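Basic blue protein (Cucumis sativus, PDB 2CBP) binds a type 1 copper ion as a blue copper protein of the phytocyanin family and probably carries electrons. Local coordinates at residues D28-Y34 with G64-L70; E16-K20 with K90-N94; R23-G27 with K69-G73. All coordinates share one frame; numbering follows the deposited sequence. Where two conformers were deposited one is given.

How the contacts relate
Contact 1 pairs strands 29-33 and 65-69 and has the most backbone hydrogen bonding of the three; Leu30, Phe32, Ile68 and Leu70 point into the core, while Ile29, Leu31 and Gln67 lie on the outer side. Contact 2 lays segment 16-20, which includes a tight turn, against strand 90-95 with no direct hydrogen bond, only packing and two waters. Contact 3, nearer the surface, carries on from contact 1 along the same chain, sharing Lys69 and Leu70, and adds one strong backbone bond. All three meet inside: Ile91 of contact 2 touches Leu30 and Phe32, Val93 touches Leu70, and Phe24 of contact 3 packs on Leu30 and Trp18.

Contact 1 of 3, residues D28-Y34 with G64-L70; sequences DILLFNY and GRDQIKL
Strands 29-33 and 65-69 run antiparallel, their axes 161° apart, and Leu30 with Ile68 and Phe32 with Asp66 form the hydrogen-bonded pairs. They belong to one sheet of the cupredoxin-like beta sandwich, in which strand 2-4 flanks 29-33 on its other edge. The ladder is extended beyond the strands by Leu70 N to Asp28 O and by Tyr34 N to Gly64 O. On the inner face Ile68 CD1 packs 3.8 Å from Phe32 CE1, and Leu70 CD2 lies against CG and CD1 of Leu30; Phe77 adds to this layer from the facing sheet. The outer face is more polar: Leu31 and Gln67 run side by side, CD1 of the leucine 4.0 Å from CG of the glutamine, and Ile29 CG2 rests on Gln67 CB. Beside them Asn33 OD1 takes a weak bond from Arg65 NH1, the amide and guanidinium planes 82° apart, and water 1 lies within bonding distance of the same oxygen and of Gly64 O.

At the copper end Tyr34 has CG between its backbone N and carbonyl carbon (chi1 58°), which turns the ring back over Gly64, whose CA sits over one face 3.8 Å from the ring centroid in a CH-pi contact. This ring also touches His39, a copper ligand, so the strand pair ends beside the metal site. Asp66 is held twice, its OD1 by Ser63 OG and its OD2 by the tyrosine. Tyr34 OH donates to the syn lone pair of Asp66 OD2 at 2.6 Å, the ring and carboxylate planes turned obliquely to each other, and receives a weak bond from Gly64 N at 3.2 Å.

Contact 2 of 3, residues E16-K20 with K90-N94; sequences ESWPK and KIAVN
Glu16 lies alongside Lys90, both side chains pointing the same way, with CD of the glutamate 3.6 Å from CD of the lysine. Glu16 stands just before a type I beta turn from Ser17 to Lys20, and the two together pack against edge strand 90-95 of the cupredoxin-like sandwich. No direct hydrogen bond joins the two segments; the backbones meet where Glu16 CA approaches Lys90 O at 3.1 Å in a CA-H...O contact. Water 2 makes the link instead, donating to Glu16 O at 2.6 Å and accepting from Ala92 N.

The lysine chain leaves CA with CG tucked between N and C (chi1 60°) and turns again at chi3, which brings NZ to Phe49, where it bonds the carbonyl O and makes a cation-pi contact with the ring. Lys90 NZ stays 4.4 Å from Glu16 OE2, too far for a salt bridge. Replacing Lys90 by an alanine would probably leave Phe49 O without this donor and strip the Glu16 chain of the methylenes it lies against.

Pro19 turns its ring toward the strand: CG meets Ile91 CG2 at 3.8 Å, while CB and CG both reach Ala92 O at 3.6 Å. Ile91 CD1 continues inward toward Leu30 and Phe32, and Trp18 CZ3 approaches it more distantly. At the outer end water 3 accepts from Lys90 NZ at 2.7 Å and donates weakly to Glu16 OE2.

Contact 3 of 3, residues R23-G27 with K69-G73; sequences RFRAG and KLPKG
Gly27 N donates to Leu70 O at 2.7 Å in a nearly straight bond. The same oxygen lies 3.5 Å from Ala26 CA, a CA-H...O contact, so two neighbouring residues of 23-27 converge on it. Beside this bond the CB of Ala26 rests against the backbone of Lys72, 3.8 Å from its CA, and also meets the lysine's CB and CG. Lys69 reaches back along the glycine: its chain runs extended until it bends at chi4 (-53°), and CG passes 3.3 Å from Gly27 O. NZ is also within weak bonding distance of that oxygen, but it crowds Gly27 CA so closely that its placement is doubtful. Gly27 has phi 96° and psi -16°, where a side chain would run into the carbonyl oxygen of Ala26.

These two loops lie at one end of the cupredoxin-like beta sandwich: residues 23-27 lead into strand 29-33, and residues 69-73 join strand 65-69 to strand 73-78. On the interior side Phe24 CB packs 4.0 Å from Leu70 CD1. The phenyl ring is held further in by Tyr3, edge-to-face, and by Val93 and Leu30. The backbone of 23-27 is positioned by Leu96, which bonds Phe24 and Ala26, and by Asp28, whose OD2 accepts from Arg25 N.

Contact 1 of 3, residues D28-Y34 with G64-L70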
ATOM      1  N   ASP A  28     -10.608   6.421  -6.855  1.00 10.83           N
ATOM      2  CA  ASP A  28     -10.864   5.037  -6.384  1.00 11.29           C
ATOM      3  C   ASP A  28     -10.269   4.991  -4.955  1.00 11.32           C
ATOM      4  O   ASP A  28      -9.423   5.820  -4.572  1.00 12.04           O
ATOM      5  CB  ASP A  28     -10.302   3.986  -7.295  1.00 11.00           C
ATOM      6  CG  ASP A  28     -11.083   3.673  -8.544  1.00 13.05           C
ATOM      7  OD1 ASP A  28     -12.220   4.237  -8.686  1.00 11.14           O
ATOM      8  OD2 ASP A  28     -10.667   2.887  -9.402  1.00 12.86           O
ATOM      9  N   ILE A  29     -10.742   4.031  -4.188  1.00 10.54           N
ATOM     10  CA  ILE A  29     -10.326   3.805  -2.815  1.00  8.12           C
ATOM     11  C   ILE A  29      -9.706   2.416  -2.632  1.00  6.83           C
ATOM     12  O   ILE A  29     -10.221   1.403  -3.096  1.00  7.71           O
ATOM     13  CB  ILE A  29     -11.505   3.899  -1.831  1.00 13.49           C
ATOM     14  CG1 ILE A  29     -12.061   5.310  -1.893  1.00 21.04           C
ATOM     15  CG2 ILE A  29     -11.084   3.570  -0.409  1.00  9.11           C
ATOM     16  CD1 ILE A  29     -13.458   5.473  -1.296  1.00 27.04           C
ATOM     17  N   LEU A  30      -8.573   2.431  -1.918  1.00  6.97           N
ATOM     18  CA  LEU A  30      -7.873   1.200  -1.574  1.00  5.64           C
ATOM     19  C   LEU A  30      -8.192   1.002  -0.066  1.00  5.50           C
ATOM     20  O   LEU A  30      -8.020   1.958   0.700  1.00  7.43           O
ATOM     21  CB  LEU A  30      -6.380   1.218  -1.760  1.00  7.23           C
ATOM     22  CG  LEU A  30      -5.840   1.421  -3.169  1.00  4.90           C
ATOM     23  CD1 LEU A  30      -4.367   1.123  -3.175  1.00  8.13           C
ATOM     24  CD2 LEU A  30      -6.576   0.589  -4.170  1.00  9.25           C
ATOM     25  N   LEU A  31      -8.658  -0.175   0.226  1.00  5.89           N
ATOM     26  CA  LEU A  31      -9.005  -0.554   1.617  1.00  7.84           C
ATOM     27  C   LEU A  31      -7.990  -1.588   2.108  1.00  3.98           C
ATOM     28  O   LEU A  31      -7.862  -2.670   1.541  1.00  3.82           O
ATOM     29  CB  LEU A  31     -10.421  -1.073   1.667  0.50  6.87           C
ATOM     30  CG  LEU A  31     -11.061  -1.253   3.042  0.50  9.78           C
ATOM     31  CD1 LEU A  31     -12.549  -1.070   2.884  0.50  9.68           C
ATOM     32  CD2 LEU A  31     -10.727  -2.581   3.667  0.50 11.84           C
ATOM     33  N   PHE A  32      -7.306  -1.210   3.178  1.00  4.11           N
ATOM     34  CA  PHE A  32      -6.259  -2.004   3.807  1.00  2.16           C
ATOM     35  C   PHE A  32      -6.700  -2.569   5.158  1.00  3.86           C
ATOM     36  O   PHE A  32      -6.922  -1.782   6.084  1.00  6.19           O
ATOM     37  CB  PHE A  32      -5.000  -1.128   4.035  1.00  3.98           C
ATOM     38  CG  PHE A  32      -4.300  -0.597   2.816  1.00  4.22           C
ATOM     39  CD1 PHE A  32      -4.745   0.543   2.171  1.00  5.45           C
ATOM     40  CD2 PHE A  32      -3.157  -1.252   2.327  1.00  8.79           C
ATOM     41  CE1 PHE A  32      -4.101   1.032   1.033  1.00  3.40           C
ATOM     42  CE2 PHE A  32      -2.483  -0.772   1.199  1.00  7.71           C
ATOM     43  CZ  PHE A  32      -2.967   0.380   0.566  1.00  3.57           C
ATOM     44  N   ASN A  33      -6.754  -3.890   5.191  1.00 10.40           N
ATOM     45  CA  ASN A  33      -7.128  -4.625   6.403  1.00  8.01           C
ATOM     46  C   ASN A  33      -5.915  -5.363   6.988  1.00  6.30           C
ATOM     47  O   ASN A  33      -5.319  -6.182   6.253  1.00  4.09           O
ATOM     48  CB  ASN A  33      -8.211  -5.669   6.130  1.00  8.02           C
ATOM     49  CG  ASN A  33      -9.565  -5.117   5.743  1.00  8.72           C
ATOM     50  OD1 ASN A  33     -10.083  -4.186   6.368  1.00 12.12           O
ATOM     51  ND2 ASN A  33     -10.123  -5.738   4.728  1.00 12.22           N
ATOM     52  N   TYR A  34      -5.671  -5.108   8.261  1.00  5.91           N
ATOM     53  CA  TYR A  34      -4.553  -5.774   8.952  1.00  6.02           C
ATOM     54  C   TYR A  34      -4.584  -5.521  10.448  1.00  8.40           C
ATOM     55  O   TYR A  34      -5.347  -4.669  10.956  1.00  5.20           O
ATOM     56  CB  TYR A  34      -3.198  -5.203   8.360  1.00  4.95           C
ATOM     57  CG  TYR A  34      -3.186  -3.721   8.567  1.00  2.25           C
ATOM     58  CD1 TYR A  34      -3.837  -2.838   7.687  1.00  3.00           C
ATOM     59  CD2 TYR A  34      -2.531  -3.152   9.683  1.00  3.68           C
ATOM     60  CE1 TYR A  34      -3.858  -1.494   7.905  1.00  2.00           C
ATOM     61  CE2 TYR A  34      -2.555  -1.791   9.899  1.00  5.18           C
ATOM     62  CZ  TYR A  34      -3.214  -0.946   9.010  1.00  5.88           C
ATOM     63  OH  TYR A  34      -3.197   0.392   9.311  1.00  6.12           O
ATOM     64  N   GLY A  64      -5.939  -0.222  10.944  1.00  7.63           N
ATOM     65  CA  GLY A  64      -6.281  -1.654  10.820  1.00  8.93           C
ATOM     66  C   GLY A  64      -7.330  -1.892   9.719  1.00  5.52           C
ATOM     67  O   GLY A  64      -7.570  -3.005   9.266  1.00  7.14           O
ATOM     68  N   ARG A  65      -7.933  -0.777   9.325  1.00  7.69           N
ATOM     69  CA  ARG A  65      -8.941  -0.719   8.254  1.00  7.40           C
ATOM     70  C   ARG A  65      -8.901   0.640   7.564  1.00  9.57           C
ATOM     71  O   ARG A  65      -9.885   1.390   7.677  1.00 10.45           O
ATOM     72  CB  ARG A  65     -10.382  -0.955   8.770  1.00 12.53           C
ATOM     73  CG  ARG A  65     -11.354  -1.336   7.671  1.00 22.00           C
ATOM     74  CD  ARG A  65     -12.773  -1.257   7.996  1.00 29.04           C
ATOM     75  NE  ARG A  65     -13.425  -2.287   8.708  1.00 35.86           N
ATOM     76  CZ  ARG A  65     -13.230  -3.597   8.728  1.00 37.70           C
ATOM     77  NH1 ARG A  65     -12.261  -4.148   8.012  1.00 39.68           N
ATOM     78  NH2 ARG A  65     -14.010  -4.384   9.484  1.00 35.67           N
ATOM     79  N   ASP A  66      -7.803   0.946   6.900  1.00  9.98           N
ATOM     80  CA  ASP A  66      -7.631   2.233   6.238  1.00  5.49           C
ATOM     81  C   ASP A  66      -8.252   2.254   4.841  1.00  9.28           C
ATOM     82  O   ASP A  66      -8.137   1.304   4.090  1.00  8.92           O
ATOM     83  CB  ASP A  66      -6.158   2.641   6.127  1.00  7.88           C
ATOM     84  CG  ASP A  66      -5.405   2.400   7.424  1.00  8.20           C
ATOM     85  OD1 ASP A  66      -5.877   3.069   8.407  1.00  7.39           O
ATOM     86  OD2 ASP A  66      -4.456   1.651   7.447  1.00 11.08           O
ATOM     87  N   GLN A  67      -8.891   3.396   4.576  1.00 10.08           N
ATOM     88  CA  GLN A  67      -9.540   3.671   3.281  1.00 12.00           C
ATOM     89  C   GLN A  67      -8.765   4.838   2.655  1.00  7.77           C
ATOM     90  O   GLN A  67      -8.912   5.967   3.123  1.00 11.54           O
ATOM     91  CB  GLN A  67     -11.011   3.997   3.426  1.00 13.40           C
ATOM     92  CG  GLN A  67     -11.857   2.802   3.804  1.00 23.11           C
ATOM     93  CD  GLN A  67     -13.328   2.949   3.489  1.00 34.11           C
ATOM     94  OE1 GLN A  67     -13.751   2.999   2.327  1.00 38.78           O
ATOM     95  NE2 GLN A  67     -14.120   2.994   4.558  1.00 37.06           N
ATOM     96  N   ILE A  68      -7.949   4.521   1.676  1.00  9.01           N
ATOM     97  CA  ILE A  68      -7.115   5.520   0.984  1.00  9.17           C
ATOM     98  C   ILE A  68      -7.573   5.789  -0.436  1.00  5.26           C
ATOM     99  O   ILE A  68      -7.661   4.958  -1.324  1.00  6.12           O
ATOM    100  CB  ILE A  68      -5.626   5.126   1.052  1.00 12.08           C
ATOM    101  CG1 ILE A  68      -5.288   4.935   2.527  1.00 12.18           C
ATOM    102  CG2 ILE A  68      -4.791   6.213   0.428  1.00  9.99           C
ATOM    103  CD1 ILE A  68      -3.934   4.369   2.882  1.00 19.24           C
ATOM    104  N   LYS A  69      -7.921   7.069  -0.641  1.00  5.59           N
ATOM    105  CA  LYS A  69      -8.430   7.561  -1.926  1.00 12.69           C
ATOM    106  C   LYS A  69      -7.203   7.869  -2.790  1.00 11.14           C
ATOM    107  O   LYS A  69      -6.261   8.527  -2.343  1.00 12.40           O
ATOM    108  CB  LYS A  69      -9.315   8.772  -1.785  0.50 10.95           C
ATOM    109  CG  LYS A  69     -10.326   9.049  -2.888  0.50 18.60           C
ATOM    110  CD  LYS A  69     -10.990  10.413  -2.669  0.50 21.53           C
ATOM    111  CE  LYS A  69     -12.082  10.675  -3.687  0.50 26.25           C
ATOM    112  NZ  LYS A  69     -11.581  10.490  -5.070  0.50 27.40           N
ATOM    113  N   LEU A  70      -7.271   7.362  -4.005  1.00  9.29           N
ATOM    114  CA  LEU A  70      -6.156   7.569  -4.922  1.00  7.79           C
ATOM    115  C   LEU A  70      -6.226   8.849  -5.737  1.00 11.82           C
ATOM    116  O   LEU A  70      -7.230   9.154  -6.401  1.00 13.85           O
ATOM    117  CB  LEU A  70      -6.180   6.397  -5.900  1.00  8.00           C
ATOM    118  CG  LEU A  70      -5.864   5.008  -5.375  1.00 10.55           C
ATOM    119  CD1 LEU A  70      -5.891   4.048  -6.541  1.00 11.78           C
ATOM    120  CD2 LEU A  70      -4.533   4.960  -4.664  1.00 13.74           C
TER
HETATM  121  O   HOH W   1     -10.067  -4.776   9.220  1.00 26.18           O

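Contact 2 of 3, residues E16-K20 with K90-N94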
ATOM      1  N   GLU A  16       2.896  -7.741  -3.606  0.50 13.29           N
ATOM      2  CA  GLU A  16       3.319  -6.816  -4.657  0.50 14.88           C
ATOM      3  C   GLU A  16       2.594  -7.059  -5.965  0.50 14.47           C
ATOM      4  O   GLU A  16       2.410  -6.160  -6.803  0.50 17.33           O
ATOM      5  CB  GLU A  16       4.814  -6.982  -4.870  0.50 14.32           C
ATOM      6  CG  GLU A  16       5.699  -5.843  -5.314  0.50 17.83           C
ATOM      7  CD  GLU A  16       7.179  -6.181  -5.281  0.50 17.32           C
ATOM      8  OE1 GLU A  16       7.637  -7.012  -4.514  0.50 14.59           O
ATOM      9  OE2 GLU A  16       7.862  -5.490  -6.152  0.50 21.34           O
ATOM     10  N   SER A  17       2.176  -8.288  -6.140  0.50 17.81           N
ATOM     11  CA  SER A  17       1.481  -8.818  -7.301  0.50 18.86           C
ATOM     12  C   SER A  17       0.014  -8.479  -7.449  0.50 17.20           C
ATOM     13  O   SER A  17      -0.539  -8.502  -8.580  0.50 13.05           O
ATOM     14  CB  SER A  17       1.671 -10.363  -7.186  0.50 23.40           C
ATOM     15  OG  SER A  17       1.852 -10.675  -5.793  0.50 26.09           O
ATOM     16  N   TRP A  18      -0.624  -8.166  -6.341  1.00 14.34           N
ATOM     17  CA  TRP A  18      -2.049  -7.860  -6.248  1.00 12.90           C
ATOM     18  C   TRP A  18      -2.569  -6.884  -7.291  1.00 11.91           C
ATOM     19  O   TRP A  18      -3.619  -7.149  -7.915  1.00 12.40           O
ATOM     20  CB  TRP A  18      -2.461  -7.491  -4.794  1.00  8.12           C
ATOM     21  CG  TRP A  18      -3.906  -7.142  -4.759  1.00  8.16           C
ATOM     22  CD1 TRP A  18      -4.994  -7.960  -4.710  1.00  7.61           C
ATOM     23  CD2 TRP A  18      -4.416  -5.793  -4.837  1.00  7.86           C
ATOM     24  NE1 TRP A  18      -6.150  -7.207  -4.724  1.00  6.92           N
ATOM     25  CE2 TRP A  18      -5.834  -5.899  -4.808  1.00  6.86           C
ATOM     26  CE3 TRP A  18      -3.820  -4.554  -4.916  1.00  6.11           C
ATOM     27  CZ2 TRP A  18      -6.656  -4.775  -4.849  1.00 10.38           C
ATOM     28  CZ3 TRP A  18      -4.648  -3.436  -4.946  1.00 10.28           C
ATOM     29  CH2 TRP A  18      -6.020  -3.545  -4.918  1.00  7.72           C
ATOM     30  N   PRO A  19      -1.889  -5.788  -7.525  1.00 13.92           N
ATOM     31  CA  PRO A  19      -2.267  -4.767  -8.489  1.00 16.99           C
ATOM     32  C   PRO A  19      -2.348  -5.255  -9.930  1.00 19.32           C
ATOM     33  O   PRO A  19      -3.015  -4.629 -10.760  1.00 17.56           O
ATOM     34  CB  PRO A  19      -1.148  -3.711  -8.368  1.00 17.19           C
ATOM     35  CG  PRO A  19      -0.644  -3.856  -6.928  1.00 13.82           C
ATOM     36  CD  PRO A  19      -0.630  -5.390  -6.808  1.00 10.49           C
ATOM     37  N   LYS A  20      -1.667  -6.343 -10.192  1.00 19.12           N
ATOM     38  CA  LYS A  20      -1.592  -6.935 -11.522  1.00 28.33           C
ATOM     39  C   LYS A  20      -2.976  -7.227 -12.088  1.00 29.65           C
ATOM     40  O   LYS A  20      -3.798  -7.959 -11.523  1.00 34.36           O
ATOM     41  CB  LYS A  20      -0.712  -8.186 -11.551  1.00 31.52           C
ATOM     42  CG  LYS A  20      -0.448  -8.657 -12.975  1.00 41.82           C
ATOM     43  CD  LYS A  20       0.098 -10.057 -13.113  1.00 47.31           C
ATOM     44  CE  LYS A  20       0.041 -10.549 -14.557  1.00 51.38           C
ATOM     45  NZ  LYS A  20      -1.371 -10.641 -15.036  1.00 53.25           N
ATOM     46  N   LYS A  90       4.451  -4.476  -0.087  1.00  5.67           N
ATOM     47  CA  LYS A  90       4.447  -3.206  -0.820  1.00  3.63           C
ATOM     48  C   LYS A  90       3.655  -3.351  -2.116  1.00  2.72           C
ATOM     49  O   LYS A  90       3.565  -4.457  -2.671  1.00  4.26           O
ATOM     50  CB  LYS A  90       5.904  -2.806  -1.195  1.00  8.68           C
ATOM     51  CG  LYS A  90       6.532  -3.858  -2.073  1.00 10.96           C
ATOM     52  CD  LYS A  90       7.696  -3.518  -2.912  1.00 21.65           C
ATOM     53  CE  LYS A  90       8.918  -3.017  -2.245  1.00 20.59           C
ATOM     54  NZ  LYS A  90      10.065  -2.977  -3.225  1.00 17.14           N
ATOM     55  N   ILE A  91       3.072  -2.227  -2.548  1.00  7.61           N
ATOM     56  CA  ILE A  91       2.302  -2.203  -3.792  1.00  2.83           C
ATOM     57  C   ILE A  91       2.513  -0.859  -4.482  1.00  2.00           C
ATOM     58  O   ILE A  91       2.705   0.204  -3.885  1.00  2.66           O
ATOM     59  CB  ILE A  91       0.809  -2.471  -3.696  1.00  6.67           C
ATOM     60  CG1 ILE A  91       0.172  -1.501  -2.725  1.00  8.14           C
ATOM     61  CG2 ILE A  91       0.518  -3.922  -3.333  1.00  6.74           C
ATOM     62  CD1 ILE A  91      -1.357  -1.478  -2.613  1.00  9.06           C
ATOM     63  N   ALA A  92       2.425  -0.977  -5.813  1.00  5.14           N
ATOM     64  CA  ALA A  92       2.538   0.220  -6.668  1.00  6.35           C
ATOM     65  C   ALA A  92       1.260   0.205  -7.556  1.00  6.04           C
ATOM     66  O   ALA A  92       0.933  -0.827  -8.112  1.00  5.05           O
ATOM     67  CB  ALA A  92       3.803   0.262  -7.462  1.00  8.08           C
ATOM     68  N   VAL A  93       0.641   1.389  -7.627  1.00  6.52           N
ATOM     69  CA  VAL A  93      -0.572   1.525  -8.457  1.00  4.11           C
ATOM     70  C   VAL A  93      -0.486   2.810  -9.287  1.00  2.58           C
ATOM     71  O   VAL A  93       0.223   3.767  -8.935  1.00  5.17           O
ATOM     72  CB  VAL A  93      -1.834   1.461  -7.581  1.00  8.39           C
ATOM     73  CG1 VAL A  93      -1.840   0.297  -6.596  1.00  7.15           C
ATOM     74  CG2 VAL A  93      -2.095   2.758  -6.838  1.00 10.36           C
ATOM     75  N   ASN A  94      -1.246   2.792 -10.365  1.00  4.85           N
ATOM     76  CA  ASN A  94      -1.347   3.964 -11.265  1.00  3.78           C
ATOM     77  C   ASN A  94      -2.857   4.245 -11.450  1.00  6.58           C
ATOM     78  O   ASN A  94      -3.556   3.315 -11.863  1.00  8.54           O
ATOM     79  CB  ASN A  94      -0.653   3.789 -12.601  1.00  6.29           C
ATOM     80  CG  ASN A  94      -0.718   5.117 -13.392  1.00  4.82           C
ATOM     81  OD1 ASN A  94      -0.236   6.140 -12.917  1.00  8.39           O
ATOM     82  ND2 ASN A  94      -1.290   5.047 -14.586  1.00  6.20           N
TER
HETATM   83  O   HOH W   2       3.124  -3.661  -7.011  1.00  7.94           O
HETATM   84  O   HOH W   3      10.679  -3.579  -5.834  1.00 41.65           O

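Contact 3 of 3, residues R23-G27 with K69-G73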
ATOM      1  N   ARG A  23      -7.241  -1.951 -13.157  1.00 24.83           N
ATOM      2  CA  ARG A  23      -7.221  -0.609 -13.785  1.00 24.32           C
ATOM      3  C   ARG A  23      -7.874   0.349 -12.805  1.00 19.99           C
ATOM      4  O   ARG A  23      -9.097   0.280 -12.578  1.00 22.44           O
ATOM      5  CB  ARG A  23      -7.899  -0.614 -15.152  1.00 29.75           C
ATOM      6  N   PHE A  24      -7.027   1.198 -12.240  1.00 13.88           N
ATOM      7  CA  PHE A  24      -7.495   2.174 -11.249  1.00 11.36           C
ATOM      8  C   PHE A  24      -7.768   3.534 -11.884  1.00 10.94           C
ATOM      9  O   PHE A  24      -7.165   3.917 -12.893  1.00 14.55           O
ATOM     10  CB  PHE A  24      -6.505   2.265 -10.062  1.00 10.00           C
ATOM     11  CG  PHE A  24      -6.183   0.941  -9.407  1.00  9.03           C
ATOM     12  CD1 PHE A  24      -7.065   0.388  -8.468  1.00 10.20           C
ATOM     13  CD2 PHE A  24      -5.026   0.252  -9.725  1.00 11.12           C
ATOM     14  CE1 PHE A  24      -6.787  -0.849  -7.879  1.00 12.03           C
ATOM     15  CE2 PHE A  24      -4.717  -0.981  -9.127  1.00 13.91           C
ATOM     16  CZ  PHE A  24      -5.604  -1.524  -8.208  1.00 10.28           C
ATOM     17  N   ARG A  25      -8.673   4.245 -11.248  1.00  9.90           N
ATOM     18  CA  ARG A  25      -9.076   5.589 -11.647  1.00 14.98           C
ATOM     19  C   ARG A  25      -8.867   6.531 -10.462  1.00 14.44           C
ATOM     20  O   ARG A  25      -8.985   6.095  -9.308  1.00 15.60           O
ATOM     21  CB  ARG A  25     -10.526   5.701 -12.072  1.00 18.72           C
ATOM     22  CG  ARG A  25     -10.843   5.333 -13.498  1.00 29.03           C
ATOM     23  CD  ARG A  25     -12.286   5.559 -13.787  1.00 41.64           C
ATOM     24  NE  ARG A  25     -12.806   6.879 -13.578  1.00 52.29           N
ATOM     25  CZ  ARG A  25     -13.438   7.479 -12.583  1.00 56.68           C
ATOM     26  NH1 ARG A  25     -13.750   6.883 -11.431  1.00 57.83           N
ATOM     27  NH2 ARG A  25     -13.814   8.771 -12.709  1.00 57.86           N
ATOM     28  N   ALA A  26      -8.570   7.774 -10.804  1.00 13.47           N
ATOM     29  CA  ALA A  26      -8.383   8.786  -9.732  1.00 14.40           C
ATOM     30  C   ALA A  26      -9.716   8.765  -8.954  1.00 17.63           C
ATOM     31  O   ALA A  26     -10.795   8.688  -9.585  1.00 12.48           O
ATOM     32  CB  ALA A  26      -8.105  10.142 -10.300  1.00 15.70           C
ATOM     33  N   GLY A  27      -9.601   8.824  -7.640  1.00 12.93           N
ATOM     34  CA  GLY A  27     -10.785   8.825  -6.791  1.00 13.70           C
ATOM     35  C   GLY A  27     -11.152   7.457  -6.258  1.00 12.59           C
ATOM     36  O   GLY A  27     -11.947   7.388  -5.297  1.00 12.28           O
ATOM     37  N   LYS A  69      -7.921   7.069  -0.641  1.00  5.59           N
ATOM     38  CA  LYS A  69      -8.430   7.561  -1.926  1.00 12.69           C
ATOM     39  C   LYS A  69      -7.203   7.869  -2.790  1.00 11.14           C
ATOM     40  O   LYS A  69      -6.261   8.527  -2.343  1.00 12.40           O
ATOM     41  CB  LYS A  69      -9.315   8.772  -1.785  0.50 10.95           C
ATOM     42  CG  LYS A  69     -10.326   9.049  -2.888  0.50 18.60           C
ATOM     43  CD  LYS A  69     -10.990  10.413  -2.669  0.50 21.53           C
ATOM     44  CE  LYS A  69     -12.082  10.675  -3.687  0.50 26.25           C
ATOM     45  NZ  LYS A  69     -11.581  10.490  -5.070  0.50 27.40           N
ATOM     46  N   LEU A  70      -7.271   7.362  -4.005  1.00  9.29           N
ATOM     47  CA  LEU A  70      -6.156   7.569  -4.922  1.00  7.79           C
ATOM     48  C   LEU A  70      -6.226   8.849  -5.737  1.00 11.82           C
ATOM     49  O   LEU A  70      -7.230   9.154  -6.401  1.00 13.85           O
ATOM     50  CB  LEU A  70      -6.180   6.397  -5.900  1.00  8.00           C
ATOM     51  CG  LEU A  70      -5.864   5.008  -5.375  1.00 10.55           C
ATOM     52  CD1 LEU A  70      -5.891   4.048  -6.541  1.00 11.78           C
ATOM     53  CD2 LEU A  70      -4.533   4.960  -4.664  1.00 13.74           C
ATOM     54  N   PRO A  71      -5.117   9.564  -5.705  1.00 13.70           N
ATOM     55  CA  PRO A  71      -4.945  10.780  -6.518  1.00 11.10           C
ATOM     56  C   PRO A  71      -4.633  10.294  -7.939  1.00 10.46           C
ATOM     57  O   PRO A  71      -4.311   9.081  -8.183  1.00  8.96           O
ATOM     58  CB  PRO A  71      -3.785  11.474  -5.846  1.00 11.79           C
ATOM     59  CG  PRO A  71      -2.899  10.368  -5.299  1.00 15.21           C
ATOM     60  CD  PRO A  71      -3.873   9.251  -4.960  1.00 11.74           C
ATOM     61  N   LYS A  72      -4.692  11.186  -8.887  1.00 12.60           N
ATOM     62  CA  LYS A  72      -4.380  10.874 -10.300  1.00 12.31           C
ATOM     63  C   LYS A  72      -2.864  10.570 -10.324  1.00 12.53           C
ATOM     64  O   LYS A  72      -2.098  11.290  -9.671  1.00 13.11           O
ATOM     65  CB  LYS A  72      -4.656  12.046 -11.203  1.00 21.24           C
ATOM     66  CG  LYS A  72      -5.260  11.854 -12.548  1.00 30.34           C
ATOM     67  CD  LYS A  72      -4.325  11.788 -13.742  1.00 38.32           C
ATOM     68  CE  LYS A  72      -4.985  11.030 -14.871  1.00 45.61           C
ATOM     69  NZ  LYS A  72      -4.178  10.573 -16.002  1.00 44.09           N
ATOM     70  N   GLY A  73      -2.496   9.542 -11.059  1.00 11.54           N
ATOM     71  CA  GLY A  73      -1.093   9.164 -11.192  1.00  9.71           C
ATOM     72  C   GLY A  73      -0.663   8.005 -10.328  1.00  3.90           C
ATOM     73  O   GLY A  73      -1.441   7.161  -9.883  1.00  5.98           O
TER